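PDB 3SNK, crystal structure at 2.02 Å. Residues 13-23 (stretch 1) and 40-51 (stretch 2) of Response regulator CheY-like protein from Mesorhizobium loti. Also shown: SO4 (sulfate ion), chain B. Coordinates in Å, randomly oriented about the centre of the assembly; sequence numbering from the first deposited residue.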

# COMPACT_ATOMS: atom_id res chain seq x y z
N LYS A 13 17.81 -9.77 3.95
CA LYS A 13 18.58 -8.95 3.02
C LYS A 13 17.64 -8.06 2.20
O LYS A 13 17.74 -6.84 2.30
CB LYS A 13 19.48 -9.83 2.11
N ARG A 14 16.72 -8.67 1.40
CA ARG A 14 15.73 -7.94 0.60
C ARG A 14 14.66 -7.29 1.50
O ARG A 14 14.24 -7.89 2.50
CB ARG A 14 15.06 -8.87 -0.42
CG ARG A 14 15.93 -9.18 -1.64
CD ARG A 14 15.29 -10.17 -2.60
NE ARG A 14 15.18 -11.52 -2.02
CZ ARG A 14 14.97 -12.62 -2.73
NH1 ARG A 14 14.86 -12.56 -4.05
NH2 ARG A 14 14.88 -13.80 -2.12
N LYS A 15 14.24 -6.08 1.14
CA LYS A 15 13.23 -5.33 1.88
C LYS A 15 11.84 -5.86 1.55
O LYS A 15 11.37 -5.74 0.41
CB LYS A 15 13.32 -3.83 1.57
CG LYS A 15 12.52 -2.98 2.55
CD LYS A 15 12.62 -1.51 2.21
CE LYS A 15 12.43 -0.65 3.42
NZ LYS A 15 12.70 0.77 3.12
N GLN A 16 11.16 -6.41 2.56
CA GLN A 16 9.81 -6.94 2.42
C GLN A 16 8.82 -5.82 2.08
O GLN A 16 8.86 -4.74 2.65
CB GLN A 16 9.37 -7.69 3.69
CG GLN A 16 9.95 -9.11 3.77
CD GLN A 16 9.86 -9.72 5.16
OE1 GLN A 16 8.82 -9.69 5.83
NE2 GLN A 16 10.95 -10.35 5.59
N VAL A 17 7.98 -6.10 1.11
CA VAL A 17 6.93 -5.22 0.60
C VAL A 17 5.62 -6.01 0.66
O VAL A 17 5.52 -7.12 0.08
CB VAL A 17 7.23 -4.68 -0.84
CG1 VAL A 17 6.14 -3.73 -1.32
CG2 VAL A 17 8.61 -4.00 -0.91
N ALA A 18 4.64 -5.48 1.40
CA ALA A 18 3.31 -6.07 1.45
C ALA A 18 2.42 -5.23 0.54
O ALA A 18 2.36 -4.02 0.68
CB ALA A 18 2.77 -6.12 2.88
N LEU A 19 1.86 -5.86 -0.50
CA LEU A 19 0.99 -5.21 -1.47
C LEU A 19 -0.44 -5.73 -1.30
O LEU A 19 -0.65 -6.96 -1.21
CB LEU A 19 1.55 -5.50 -2.88
CG LEU A 19 0.74 -5.07 -4.10
CD1 LEU A 19 0.62 -3.59 -4.19
CD2 LEU A 19 1.40 -5.58 -5.38
N PHE A 20 -1.42 -4.81 -1.19
CA PHE A 20 -2.85 -5.12 -1.00
C PHE A 20 -3.63 -4.44 -2.09
O PHE A 20 -3.50 -3.23 -2.23
CB PHE A 20 -3.35 -4.67 0.40
CG PHE A 20 -2.61 -5.32 1.54
CD1 PHE A 20 -2.91 -6.62 1.94
CD2 PHE A 20 -1.54 -4.67 2.15
CE1 PHE A 20 -2.16 -7.26 2.91
CE2 PHE A 20 -0.83 -5.30 3.18
CZ PHE A 20 -1.13 -6.59 3.54
N SER A 21 -4.38 -5.22 -2.89
CA SER A 21 -5.15 -4.72 -4.03
C SER A 21 -6.20 -5.71 -4.50
O SER A 21 -5.95 -6.91 -4.45
CB SER A 21 -4.20 -4.44 -5.20
OG SER A 21 -4.88 -3.89 -6.32
N SER A 22 -7.34 -5.21 -5.00
CA SER A 22 -8.38 -6.08 -5.59
C SER A 22 -8.35 -5.93 -7.14
O SER A 22 -9.19 -6.49 -7.84
CB SER A 22 -9.76 -5.76 -5.02
OG SER A 22 -9.91 -6.22 -3.68
N ASP A 23 -7.33 -5.20 -7.66
CA ASP A 23 -7.15 -4.95 -9.10
C ASP A 23 -6.06 -5.89 -9.64
O ASP A 23 -4.88 -5.67 -9.36
CB ASP A 23 -6.82 -3.46 -9.35
CG ASP A 23 -6.42 -3.06 -10.76
OD1 ASP A 23 -6.15 -3.95 -11.59
OD2 ASP A 23 -6.28 -1.84 -11.01
N TYR A 40 13.82 -6.15 -3.42
CA TYR A 40 12.54 -6.22 -2.70
C TYR A 40 11.93 -7.63 -2.68
O TYR A 40 11.91 -8.31 -3.70
CB TYR A 40 11.54 -5.21 -3.30
CG TYR A 40 12.01 -3.77 -3.23
CD1 TYR A 40 12.26 -3.15 -2.01
CD2 TYR A 40 12.22 -3.04 -4.39
CE1 TYR A 40 12.72 -1.84 -1.95
CE2 TYR A 40 12.66 -1.71 -4.34
CZ TYR A 40 12.93 -1.13 -3.11
OH TYR A 40 13.35 0.18 -3.03
N ASP A 41 11.49 -8.07 -1.49
CA ASP A 41 10.80 -9.34 -1.26
C ASP A 41 9.30 -8.99 -1.19
O ASP A 41 8.80 -8.61 -0.13
CB ASP A 41 11.33 -10.04 0.02
CG ASP A 41 10.73 -11.41 0.33
OD1 ASP A 41 10.72 -12.28 -0.58
OD2 ASP A 41 10.31 -11.63 1.49
N VAL A 42 8.61 -9.04 -2.34
CA VAL A 42 7.23 -8.57 -2.49
C VAL A 42 6.15 -9.68 -2.31
O VAL A 42 6.10 -10.61 -3.07
CB VAL A 42 7.06 -7.88 -3.86
CG1 VAL A 42 5.67 -7.31 -4.02
CG2 VAL A 42 8.11 -6.79 -4.04
N ARG A 43 5.27 -9.51 -1.30
CA ARG A 43 4.13 -10.40 -1.02
C ARG A 43 2.87 -9.66 -1.51
O ARG A 43 2.74 -8.46 -1.27
CB ARG A 43 4.08 -10.73 0.49
CG ARG A 43 2.76 -11.27 1.03
CD ARG A 43 2.81 -11.66 2.51
NE ARG A 43 3.41 -10.64 3.38
CZ ARG A 43 2.72 -9.75 4.09
NH1 ARG A 43 1.40 -9.70 4.02
NH2 ARG A 43 3.36 -8.89 4.88
N VAL A 44 1.96 -10.36 -2.21
CA VAL A 44 0.75 -9.76 -2.79
C VAL A 44 -0.51 -10.40 -2.14
O VAL A 44 -0.54 -11.62 -1.91
CB VAL A 44 0.78 -9.93 -4.34
CG1 VAL A 44 -0.47 -9.36 -5.00
CG2 VAL A 44 2.02 -9.27 -4.93
N SER A 45 -1.55 -9.57 -1.85
CA SER A 45 -2.80 -10.01 -1.18
C SER A 45 -4.01 -9.15 -1.57
O SER A 45 -3.83 -8.06 -2.12
CB SER A 45 -2.63 -9.91 0.35
OG SER A 45 -1.50 -10.61 0.85
N GLU A 46 -5.24 -9.62 -1.26
CA GLU A 46 -6.51 -8.91 -1.44
C GLU A 46 -6.53 -7.66 -0.51
O GLU A 46 -5.96 -7.71 0.58
CB GLU A 46 -7.69 -9.84 -1.11
N THR A 47 -7.21 -6.57 -0.94
CA THR A 47 -7.29 -5.28 -0.24
C THR A 47 -7.68 -5.46 1.23
O THR A 47 -7.00 -4.90 2.10
CB THR A 47 -8.25 -4.32 -0.97
OG1 THR A 47 -7.69 -3.99 -2.23
CG2 THR A 47 -8.47 -3.01 -0.22
N ASP A 48 -8.71 -6.26 1.51
CA ASP A 48 -9.20 -6.47 2.87
C ASP A 48 -8.21 -7.23 3.80
O ASP A 48 -8.39 -7.16 5.01
CB ASP A 48 -10.57 -7.15 2.87
CG ASP A 48 -11.69 -6.31 2.27
OD1 ASP A 48 -11.47 -5.09 2.05
OD2 ASP A 48 -12.80 -6.86 2.03
N ASP A 49 -7.14 -7.88 3.25
CA ASP A 49 -6.12 -8.59 4.05
C ASP A 49 -5.25 -7.61 4.85
O ASP A 49 -4.57 -8.01 5.80
CB ASP A 49 -5.24 -9.51 3.19
CG ASP A 49 -5.85 -10.90 2.94
OD1 ASP A 49 -7.07 -10.97 2.64
OD2 ASP A 49 -5.10 -11.90 3.03
N PHE A 50 -5.31 -6.33 4.46
CA PHE A 50 -4.60 -5.26 5.15
C PHE A 50 -5.12 -5.15 6.60
O PHE A 50 -4.33 -4.91 7.52
CB PHE A 50 -4.80 -3.95 4.39
CG PHE A 50 -4.29 -2.73 5.12
CD1 PHE A 50 -2.96 -2.34 5.04
CD2 PHE A 50 -5.15 -1.96 5.91
CE1 PHE A 50 -2.49 -1.21 5.72
CE2 PHE A 50 -4.68 -0.84 6.61
CZ PHE A 50 -3.36 -0.47 6.50
N LEU A 51 -6.44 -5.35 6.80
CA LEU A 51 -7.12 -5.25 8.10
C LEU A 51 -6.60 -6.25 9.12
O LEU A 51 -6.78 -6.04 10.32
CB LEU A 51 -8.63 -5.44 7.93
CG LEU A 51 -9.37 -4.41 7.07
CD1 LEU A 51 -10.80 -4.85 6.82
CD2 LEU A 51 -9.35 -3.02 7.71
S SO4 B . 14.49 -17.17 -4.44
O1 SO4 B . 15.01 -16.49 -5.64
O2 SO4 B . 15.04 -18.53 -4.37
O3 SO4 B . 14.89 -16.43 -3.25
O4 SO4 B . 13.03 -17.24 -4.53
O HOH W 1 0.49 -8.61 1.31

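Two parallel strands, residues 15-20 and 40-45, lie side by side at 23° and are joined by a ladder of six backbone hydrogen bonds. Asp 41 N donates to Lys 15 O (3.0 Å), Val 17 N to Asp 41 O (2.9 Å), Arg 43 N to Val 17 O (2.8 Å), Leu 19 N to Arg 43 O (2.9 Å), Ser 45 N to Leu 19 O (2.8 Å) and Ser 21 N to Ser 45 O (3.0 Å). Odd-numbered residues supply these bonds, the last of them Ser 21, just past the strand, while CA-H...O contacts fill in between, as from Gln 16 CA to Asp 41 O (3.2 Å) and Phe 20 CA to Ser 45 O (3.3 Å). Water 1 donates to Leu 19 O (3.2 Å) and hydrogen-bonds Ser 45 OG (2.9 Å). Beyond the ladder, Ser 22 OG and Thr 47 OG1 share a weak hydrogen bond (3.5 Å).

Side chains alternate between the sheet's two faces. Lys 15, Val 17, Leu 19, Tyr 40, Val 42 and Val 44 share one: Val 17 CG2 meets Tyr 40 CD1 (3.9 Å), Val 17 CB meets Val 42 CG2 (3.9 Å), and Leu 19 CD2 meets Val 44 CG2 (3.8 Å). The branched Val 17 and Leu 19 are buried here, whereas Val 44 is exposed and Lys 15 leads its end away.

On the other face, small Ala 18 places CB over the Arg 43 guanidinium, 3.5 Å from Arg 43 NH2. Beside it, buried Phe 20 (chi1 m) has 122 Å² covered by stretch 2, the largest share of any residue here. Its ring takes Phe 50 CB over one face, 4.0 Å from CB to the Phe 20 ring centroid, and the edge of the Phe 50 ring points toward its face in an offset edge-to-face pair. The 3-10 segment carries Phe 50; 952 Å² is buried between the stretches, both sides summed.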